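Local coordinates for lectin 2 (Agrocybe aegerita, PDB 4TQJ), which recognises N-acetylglucosamine at the non-reducing end of glycans, as a sugar-binding lectin of a mushroom, at residues 17-22 with 396-401; 113-118 with 134-139. The protein carries 1 engineered substitution. One frame throughout, in Å; residues are numbered along the deposited sequence.

Interaction 1 of 2, residues 17-22 with 396-401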
ATOM      1  N   GLY A  17      -3.281  -3.109  -9.058  1.00 15.10           N
ATOM      2  CA  GLY A  17      -3.188  -2.719  -7.667  1.00 13.54           C
ATOM      3  C   GLY A  17      -4.356  -3.179  -6.800  1.00 15.35           C
ATOM      4  O   GLY A  17      -5.171  -4.026  -7.188  1.00 14.63           O
ATOM      5  N   PHE A  18      -4.441  -2.615  -5.604  1.00 14.91           N
ATOM      6  CA  PHE A  18      -5.483  -3.007  -4.675  1.00 11.88           C
ATOM      7  C   PHE A  18      -6.310  -1.783  -4.345  1.00 15.08           C
ATOM      8  O   PHE A  18      -6.049  -1.091  -3.359  1.00 11.79           O
ATOM      9  CB  PHE A  18      -4.874  -3.626  -3.421  1.00 14.31           C
ATOM     10  CG  PHE A  18      -3.874  -4.713  -3.711  1.00 15.72           C
ATOM     11  CD1 PHE A  18      -4.235  -6.051  -3.623  1.00 18.80           C
ATOM     12  CD2 PHE A  18      -2.581  -4.399  -4.077  1.00 16.95           C
ATOM     13  CE1 PHE A  18      -3.326  -7.053  -3.898  1.00 16.47           C
ATOM     14  CE2 PHE A  18      -1.662  -5.402  -4.351  1.00 23.17           C
ATOM     15  CZ  PHE A  18      -2.038  -6.729  -4.265  1.00 18.27           C
ATOM     16  N   ALA A  19      -7.299  -1.487  -5.188  1.00 10.85           N
ATOM     17  CA  ALA A  19      -8.074  -0.268  -4.974  1.00 13.00           C
ATOM     18  C   ALA A  19      -8.733  -0.219  -3.594  1.00 11.13           C
ATOM     19  O   ALA A  19      -9.283  -1.213  -3.117  1.00 12.93           O
ATOM     20  CB  ALA A  19      -9.129  -0.063  -6.095  1.00 10.42           C
ATOM     21  N   ASP A  20      -8.686   0.954  -2.965  1.00 10.92           N
ATOM     22  CA  ASP A  20      -9.398   1.195  -1.711  1.00 11.50           C
ATOM     23  C   ASP A  20     -10.721   1.931  -1.942  1.00 11.84           C
ATOM     24  O   ASP A  20     -10.904   2.573  -2.964  1.00 14.19           O
ATOM     25  CB  ASP A  20      -8.528   2.045  -0.766  1.00 15.31           C
ATOM     26  CG  ASP A  20      -7.141   1.474  -0.577  1.00 13.13           C
ATOM     27  OD1 ASP A  20      -7.018   0.407   0.049  1.00 15.00           O
ATOM     28  OD2 ASP A  20      -6.170   2.091  -1.070  1.00 19.64           O
ATOM     29  N   ILE A  21     -11.637   1.848  -0.983  1.00 14.78           N
ATOM     30  CA  ILE A  21     -12.899   2.587  -1.061  1.00 14.31           C
ATOM     31  C   ILE A  21     -12.750   3.871  -0.281  1.00 14.79           C
ATOM     32  O   ILE A  21     -12.300   3.850   0.860  1.00 15.09           O
ATOM     33  CB  ILE A  21     -14.055   1.827  -0.406  1.00 14.48           C
ATOM     34  CG1 ILE A  21     -14.245   0.461  -1.067  1.00 16.25           C
ATOM     35  CG2 ILE A  21     -15.354   2.646  -0.483  1.00 15.61           C
ATOM     36  CD1 ILE A  21     -15.208  -0.411  -0.321  1.00 16.64           C
ATOM     37  N   VAL A  22     -13.113   4.989  -0.891  1.00 11.69           N
ATOM     38  CA  VAL A  22     -13.159   6.250  -0.160  1.00 12.70           C
ATOM     39  C   VAL A  22     -14.573   6.797  -0.278  1.00 21.44           C
ATOM     40  O   VAL A  22     -15.066   7.042  -1.383  1.00 19.75           O
ATOM     41  CB  VAL A  22     -12.110   7.250  -0.671  1.00 17.33           C
ATOM     42  CG1 VAL A  22     -12.305   8.628  -0.042  1.00 19.57           C
ATOM     43  CG2 VAL A  22     -10.702   6.717  -0.408  1.00 15.57           C
ATOM     44  N   CYS A 396     -18.890   8.485  -3.372  1.00 15.65           N
ATOM     45  CA  CYS A 396     -17.975   7.364  -3.167  1.00 16.33           C
ATOM     46  C   CYS A 396     -17.080   7.184  -4.362  1.00 18.88           C
ATOM     47  O   CYS A 396     -17.525   7.276  -5.510  1.00 19.00           O
ATOM     48  CB  CYS A 396     -18.733   6.058  -2.984  1.00 23.60           C
ATOM     49  SG  CYS A 396     -19.566   5.921  -1.456  1.00 26.69           S
ATOM     50  N   TRP A 397     -15.820   6.890  -4.091  1.00 15.47           N
ATOM     51  CA  TRP A 397     -14.855   6.650  -5.137  1.00 13.50           C
ATOM     52  C   TRP A 397     -14.045   5.408  -4.779  1.00 18.41           C
ATOM     53  O   TRP A 397     -13.884   5.072  -3.598  1.00 19.17           O
ATOM     54  CB  TRP A 397     -13.862   7.810  -5.223  1.00 14.89           C
ATOM     55  CG  TRP A 397     -14.398   9.199  -5.492  1.00 17.90           C
ATOM     56  CD1 TRP A 397     -14.256  10.298  -4.685  1.00 15.34           C
ATOM     57  CD2 TRP A 397     -15.082   9.656  -6.668  1.00 15.11           C
ATOM     58  NE1 TRP A 397     -14.821  11.399  -5.277  1.00 13.27           N
ATOM     59  CE2 TRP A 397     -15.335  11.034  -6.494  1.00 14.64           C
ATOM     60  CE3 TRP A 397     -15.509   9.034  -7.848  1.00 16.78           C
ATOM     61  CZ2 TRP A 397     -16.001  11.795  -7.451  1.00 18.03           C
ATOM     62  CZ3 TRP A 397     -16.173   9.789  -8.796  1.00 13.91           C
ATOM     63  CH2 TRP A 397     -16.415  11.155  -8.591  1.00 17.37           C
ATOM     64  N   MET A 398     -13.517   4.737  -5.793  1.00 15.78           N
ATOM     65  CA  MET A 398     -12.386   3.847  -5.584  1.00 19.48           C
ATOM     66  C   MET A 398     -11.124   4.685  -5.798  1.00 15.23           C
ATOM     67  O   MET A 398     -11.116   5.582  -6.638  1.00 15.51           O
ATOM     68  CB  MET A 398     -12.419   2.663  -6.555  1.00 16.61           C
ATOM     69  CG  MET A 398     -13.695   1.821  -6.473  1.00 14.46           C
ATOM     70  SD  MET A 398     -14.016   1.118  -4.833  1.00 21.81           S
ATOM     71  CE  MET A 398     -12.532   0.158  -4.541  1.00 15.76           C
ATOM     72  N   ALA A 399     -10.073   4.406  -5.025  1.00 15.65           N
ATOM     73  CA  ALA A 399      -8.792   5.100  -5.164  1.00 15.72           C
ATOM     74  C   ALA A 399      -7.673   4.267  -4.547  1.00 14.73           C
ATOM     75  O   ALA A 399      -7.920   3.463  -3.664  1.00 15.31           O
ATOM     76  CB  ALA A 399      -8.849   6.467  -4.498  1.00 19.09           C
ATOM     77  N   ASN A 400      -6.447   4.443  -5.028  1.00 16.41           N
ATOM     78  CA  ASN A 400      -5.301   3.795  -4.400  1.00 18.66           C
ATOM     79  C   ASN A 400      -4.686   4.748  -3.381  1.00 22.84           C
ATOM     80  O   ASN A 400      -3.949   5.676  -3.723  1.00 22.00           O
ATOM     81  CB  ASN A 400      -4.268   3.353  -5.437  1.00 19.19           C
ATOM     82  CG  ASN A 400      -4.888   2.527  -6.560  1.00 20.92           C
ATOM     83  OD1 ASN A 400      -5.339   3.071  -7.565  1.00 19.57           O
ATOM     84  ND2 ASN A 400      -4.909   1.214  -6.390  1.00 15.69           N
ATOM     85  N   LEU A 401      -5.021   4.532  -2.121  1.00 20.53           N
ATOM     86  CA  LEU A 401      -4.523   5.395  -1.065  1.00 20.86           C
ATOM     87  C   LEU A 401      -3.005   5.381  -1.017  1.00 24.70           C
ATOM     88  O   LEU A 401      -2.381   6.394  -0.745  1.00 25.25           O
ATOM     89  CB  LEU A 401      -5.118   4.967   0.268  1.00 20.69           C
ATOM     90  CG  LEU A 401      -6.614   5.268   0.258  1.00 18.11           C
ATOM     91  CD1 LEU A 401      -7.299   4.664   1.457  1.00 19.89           C
ATOM     92  CD2 LEU A 401      -6.806   6.775   0.224  1.00 27.14           C
TER
HETATM   93  O   HOH W   1      -2.650  -0.494  -4.973  1.00 22.22           O
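Asp20, Ile21 and Val22 pair with Ala399, Met398 and Trp397 in the closure of a seven-bladed beta-propeller, where the C-terminal strand 395-399 completes the sheet begun by strand 20-25 near the N terminus.

The backbones run antiparallel. Val22 N and O grip Trp397 O and N, 2.8 Å apart in each case and nearly straight, while Asp20 N meets Ala399 O at 2.7 Å and Ala399 N returns a bond to Asp20 O.

Apolar contacts occupy both faces. On one, Met398 bends at chi2 and chi3 (each -58°), and chi3 turns CE in over the Asp20 carbonyl, 3.3 Å from Asp20 O and 3.7 Å from Ala19 CB, while SD lies 3.8 Å from Ile21 CG1; methionine's flexible, unbranched chain suits this fold-back, and it also touches Phe341 and Val343 of the neighbouring blade. On the other face, Val22 CG2 packs against Leu401 CD2 at 3.9 Å, with Ile31 of strand 28-32 touching both residues.

Polar side chains secure the strand ends. Asn400 OD1 accepts Ala14 N, and a water bridges Asn400 ND2 to Phe18 N; the Phe18 ring makes a cation-pi contact with Arg33 of the second subunit. The short carboxylate of Asp20 suits its buried place by using both oxygens: OD1 accepts Asn34 N, and OD2 receives Leu401 N at 2.9 Å, nearly along the CG-OD2 axis.

Interaction 2 of 2, residues 113-118 with 134-139; sequences VEKHLR and FGEKGV
The imidazole of His116 carries Lys115 CB over the centre of one face, 3.6 Å above the plane, and meets Glu136 OE1 at its edge, in the ring plane. Trp111 packs edge-to-face with the same ring. The Phe134 ring approaches Leu117 CB obliquely and rests against Arg174, Leu176 and Ile187 of the next propeller blade.

The contact lies at one end of the first two strands of a propeller blade, 117-121 and 130-134, and its centrepiece is a His-carboxylate hydrogen bond. His116 NE2 donates to Glu136 OE1 over 3.1 Å through a nearly straight N-H (172°), with the imidazole and carboxylate planes turned 71° apart. Histidine suits this place because both ring nitrogens are used: ND1 accepts Arg112 N, and the two bonds fix its rotation. Glutamate is long enough to span the gap even when bent: CG is anti to the backbone N, and the bend at chi2 (77°) swings CD toward His116 and Lys115. OE1 is shared: Lys115 NZ forms a rather long salt bridge with it at 3.5 Å but lies almost as near OE2, so the ammonium group faces both oxygens and would favour a negative carboxylate. Lys115 also makes a cation-pi contact with Tyr162.

Beyond this polar cluster the backbones pair antiparallel: Phe134 N donates to Leu117 O at 2.7 Å, and Leu117 N gives a longer bond to Phe134 O. Their side chains lie on one face of the sheet, with the CB atoms 4.1 Å apart. Gly135 N closes the following turn by bonding to Gly138 O; the backbone angles of Gly138 would jam a CB against the preceding carbonyl O and so call for glycine. Where the strands part, a water sits 2.8 Å from Lys115 O and 3.0 Å from Phe134 O.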
ATOM      1  N   VAL A 113     -20.794  23.742 -10.086  1.00 17.18           N
ATOM      2  CA  VAL A 113     -20.839  22.356 -10.547  1.00 18.32           C
ATOM      3  C   VAL A 113     -21.587  22.244 -11.886  1.00 19.20           C
ATOM      4  O   VAL A 113     -21.308  21.348 -12.694  1.00 15.82           O
ATOM      5  CB  VAL A 113     -21.492  21.447  -9.471  1.00 24.14           C
ATOM      6  CG1 VAL A 113     -21.914  20.106 -10.051  1.00 23.72           C
ATOM      7  CG2 VAL A 113     -20.550  21.271  -8.294  1.00 19.47           C
ATOM      8  N   GLU A 114     -22.520  23.168 -12.127  1.00 17.11           N
ATOM      9  CA  GLU A 114     -23.320  23.167 -13.364  1.00 18.44           C
ATOM     10  C   GLU A 114     -22.599  23.730 -14.601  1.00 17.08           C
ATOM     11  O   GLU A 114     -23.090  23.601 -15.727  1.00 17.78           O
ATOM     12  CB  GLU A 114     -24.608  23.972 -13.154  1.00 23.69           C
ATOM     13  CG  GLU A 114     -25.463  23.504 -11.983  1.00 30.53           C
ATOM     14  CD  GLU A 114     -25.093  24.163 -10.652  1.00 27.35           C
ATOM     15  OE1 GLU A 114     -24.066  24.880 -10.571  1.00 23.11           O
ATOM     16  OE2 GLU A 114     -25.844  23.963  -9.672  1.00 37.46           O
ATOM     17  N   LYS A 115     -21.457  24.378 -14.395  1.00 12.32           N
ATOM     18  CA  LYS A 115     -20.782  25.088 -15.482  1.00 16.90           C
ATOM     19  C   LYS A 115     -19.316  24.673 -15.645  1.00 16.23           C
ATOM     20  O   LYS A 115     -18.770  24.699 -16.746  1.00 17.96           O
ATOM     21  CB  LYS A 115     -20.848  26.602 -15.245  1.00 15.28           C
ATOM     22  CG  LYS A 115     -22.256  27.139 -14.959  1.00 17.65           C
ATOM     23  CD  LYS A 115     -22.236  28.649 -14.699  1.00 22.59           C
ATOM     24  CE  LYS A 115     -21.862  29.428 -15.952  1.00 26.84           C
ATOM     25  NZ  LYS A 115     -21.853  30.926 -15.753  1.00 24.86           N
ATOM     26  N   HIS A 116     -18.683  24.294 -14.539  1.00 15.81           N
ATOM     27  CA  HIS A 116     -17.245  24.098 -14.522  1.00 16.20           C
ATOM     28  C   HIS A 116     -16.820  22.690 -14.098  1.00 14.93           C
ATOM     29  O   HIS A 116     -17.593  21.940 -13.495  1.00 15.25           O
ATOM     30  CB  HIS A 116     -16.606  25.137 -13.600  1.00 16.07           C
ATOM     31  CG  HIS A 116     -17.151  26.517 -13.788  1.00 17.42           C
ATOM     32  ND1 HIS A 116     -17.888  27.166 -12.820  1.00 17.91           N
ATOM     33  CD2 HIS A 116     -17.079  27.366 -14.839  1.00 15.53           C
ATOM     34  CE1 HIS A 116     -18.240  28.358 -13.265  1.00 19.91           C
ATOM     35  NE2 HIS A 116     -17.760  28.504 -14.486  1.00 16.70           N
ATOM     36  N   LEU A 117     -15.577  22.355 -14.428  1.00 16.67           N
ATOM     37  CA  LEU A 117     -14.939  21.118 -13.987  1.00 14.97           C
ATOM     38  C   LEU A 117     -13.699  21.471 -13.189  1.00 16.61           C
ATOM     39  O   LEU A 117     -12.944  22.344 -13.593  1.00 13.51           O
ATOM     40  CB  LEU A 117     -14.509  20.279 -15.193  1.00 13.00           C
ATOM     41  CG  LEU A 117     -15.651  19.856 -16.117  1.00 14.69           C
ATOM     42  CD1 LEU A 117     -15.125  19.421 -17.486  1.00 11.41           C
ATOM     43  CD2 LEU A 117     -16.449  18.752 -15.444  1.00 12.13           C
ATOM     44  N   ARG A 118     -13.485  20.776 -12.076  1.00 12.04           N
ATOM     45  CA  ARG A 118     -12.272  20.926 -11.286  1.00 14.40           C
ATOM     46  C   ARG A 118     -11.622  19.567 -11.075  1.00 14.74           C
ATOM     47  O   ARG A 118     -12.265  18.641 -10.599  1.00 12.82           O
ATOM     48  CB  ARG A 118     -12.583  21.609  -9.945  1.00 15.90           C
ATOM     49  CG  ARG A 118     -12.715  23.131 -10.070  1.00 15.97           C
ATOM     50  CD  ARG A 118     -13.533  23.767  -8.934  1.00 20.91           C
ATOM     51  NE  ARG A 118     -14.950  23.423  -9.003  1.00 17.30           N
ATOM     52  CZ  ARG A 118     -15.859  23.811  -8.111  1.00 21.35           C
ATOM     53  NH1 ARG A 118     -15.502  24.576  -7.093  1.00 20.72           N
ATOM     54  NH2 ARG A 118     -17.130  23.447  -8.244  1.00 21.78           N
ATOM     55  N   PHE A 134     -11.515  23.834 -15.279  1.00 17.13           N
ATOM     56  CA  PHE A 134     -12.068  24.319 -16.538  1.00 17.84           C
ATOM     57  C   PHE A 134     -13.140  25.335 -16.187  1.00 17.07           C
ATOM     58  O   PHE A 134     -14.287  24.978 -15.934  1.00 16.46           O
ATOM     59  CB  PHE A 134     -12.639  23.159 -17.357  1.00 14.21           C
ATOM     60  CG  PHE A 134     -11.576  22.251 -17.949  1.00 17.14           C
ATOM     61  CD1 PHE A 134     -11.080  22.483 -19.227  1.00 18.70           C
ATOM     62  CD2 PHE A 134     -11.064  21.181 -17.223  1.00 14.72           C
ATOM     63  CE1 PHE A 134     -10.089  21.657 -19.778  1.00 14.38           C
ATOM     64  CE2 PHE A 134     -10.072  20.349 -17.772  1.00 13.66           C
ATOM     65  CZ  PHE A 134      -9.592  20.584 -19.041  1.00 13.11           C
ATOM     66  N   GLY A 135     -12.742  26.604 -16.152  1.00 16.58           N
ATOM     67  CA  GLY A 135     -13.604  27.658 -15.651  1.00 19.97           C
ATOM     68  C   GLY A 135     -14.285  28.497 -16.718  1.00 21.46           C
ATOM     69  O   GLY A 135     -14.615  28.005 -17.799  1.00 15.88           O
ATOM     70  N   GLU A 136     -14.492  29.773 -16.408  1.00 14.90           N
ATOM     71  CA  GLU A 136     -15.239  30.652 -17.292  1.00 20.38           C
ATOM     72  C   GLU A 136     -14.393  31.061 -18.487  1.00 18.75           C
ATOM     73  O   GLU A 136     -14.748  30.775 -19.638  1.00 24.49           O
ATOM     74  CB  GLU A 136     -15.758  31.869 -16.512  1.00 24.88           C
ATOM     75  CG  GLU A 136     -16.908  32.601 -17.176  1.00 28.71           C
ATOM     76  CD  GLU A 136     -18.256  31.904 -17.030  1.00 26.53           C
ATOM     77  OE1 GLU A 136     -18.370  30.899 -16.287  1.00 23.52           O
ATOM     78  OE2 GLU A 136     -19.220  32.375 -17.677  1.00 27.37           O
ATOM     79  N   LYS A 137     -13.257  31.695 -18.223  1.00 19.24           N
ATOM     80  CA  LYS A 137     -12.418  32.232 -19.289  1.00 20.61           C
ATOM     81  C   LYS A 137     -11.443  31.205 -19.864  1.00 19.93           C
ATOM     82  O   LYS A 137     -10.674  31.500 -20.773  1.00 19.92           O
ATOM     83  CB  LYS A 137     -11.643  33.459 -18.792  1.00 27.25           C
ATOM     84  CG  LYS A 137     -12.498  34.611 -18.293  1.00 28.96           C
ATOM     85  CD  LYS A 137     -11.593  35.799 -17.941  1.00 37.64           C
ATOM     86  CE  LYS A 137     -12.251  36.773 -16.964  1.00 41.21           C
ATOM     87  NZ  LYS A 137     -13.454  37.444 -17.529  1.00 35.52           N
ATOM     88  N   GLY A 138     -11.457  29.996 -19.326  1.00 19.88           N
ATOM     89  CA  GLY A 138     -10.589  28.965 -19.845  1.00 17.07           C
ATOM     90  C   GLY A 138     -10.088  28.034 -18.772  1.00 16.97           C
ATOM     91  O   GLY A 138     -10.768  27.803 -17.781  1.00 17.87           O
ATOM     92  N   VAL A 139      -8.901  27.482 -18.992  1.00 18.31           N
ATOM     93  CA  VAL A 139      -8.308  26.526 -18.067  1.00 17.11           C
ATOM     94  C   VAL A 139      -7.455  27.271 -17.062  1.00 24.13           C
ATOM     95  O   VAL A 139      -6.463  27.891 -17.431  1.00 20.13           O
ATOM     96  CB  VAL A 139      -7.391  25.543 -18.798  1.00 19.45           C
ATOM     97  CG1 VAL A 139      -6.797  24.522 -17.821  1.00 15.87           C
ATOM     98  CG2 VAL A 139      -8.144  24.864 -19.919  1.00 17.87           C
TER
HETATM   99  O   HOH W   2     -16.410  25.363 -18.038  1.00 12.31           O

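How the interactions relate
From the N terminus, strand 4-5 first lies beside strand 173-177 of another blade. The chain then enters interaction 1 at residues 17-22, builds three strands of its own sheet and runs through six further blades before residues 396-401 return to supply the fourth. Interaction 1 therefore closes nearly the whole chain into a ring, joining the start of the first full blade to the C-terminal strand. Interaction 2 is nested inside that large loop and spans far less sequence: 113-118 meets 134-139 after one hairpin connection, joining neighbouring strands of a single blade. The two contacts lie on opposite sides of the chain's centre, their nearest atoms about 8 Å apart, so they do not touch.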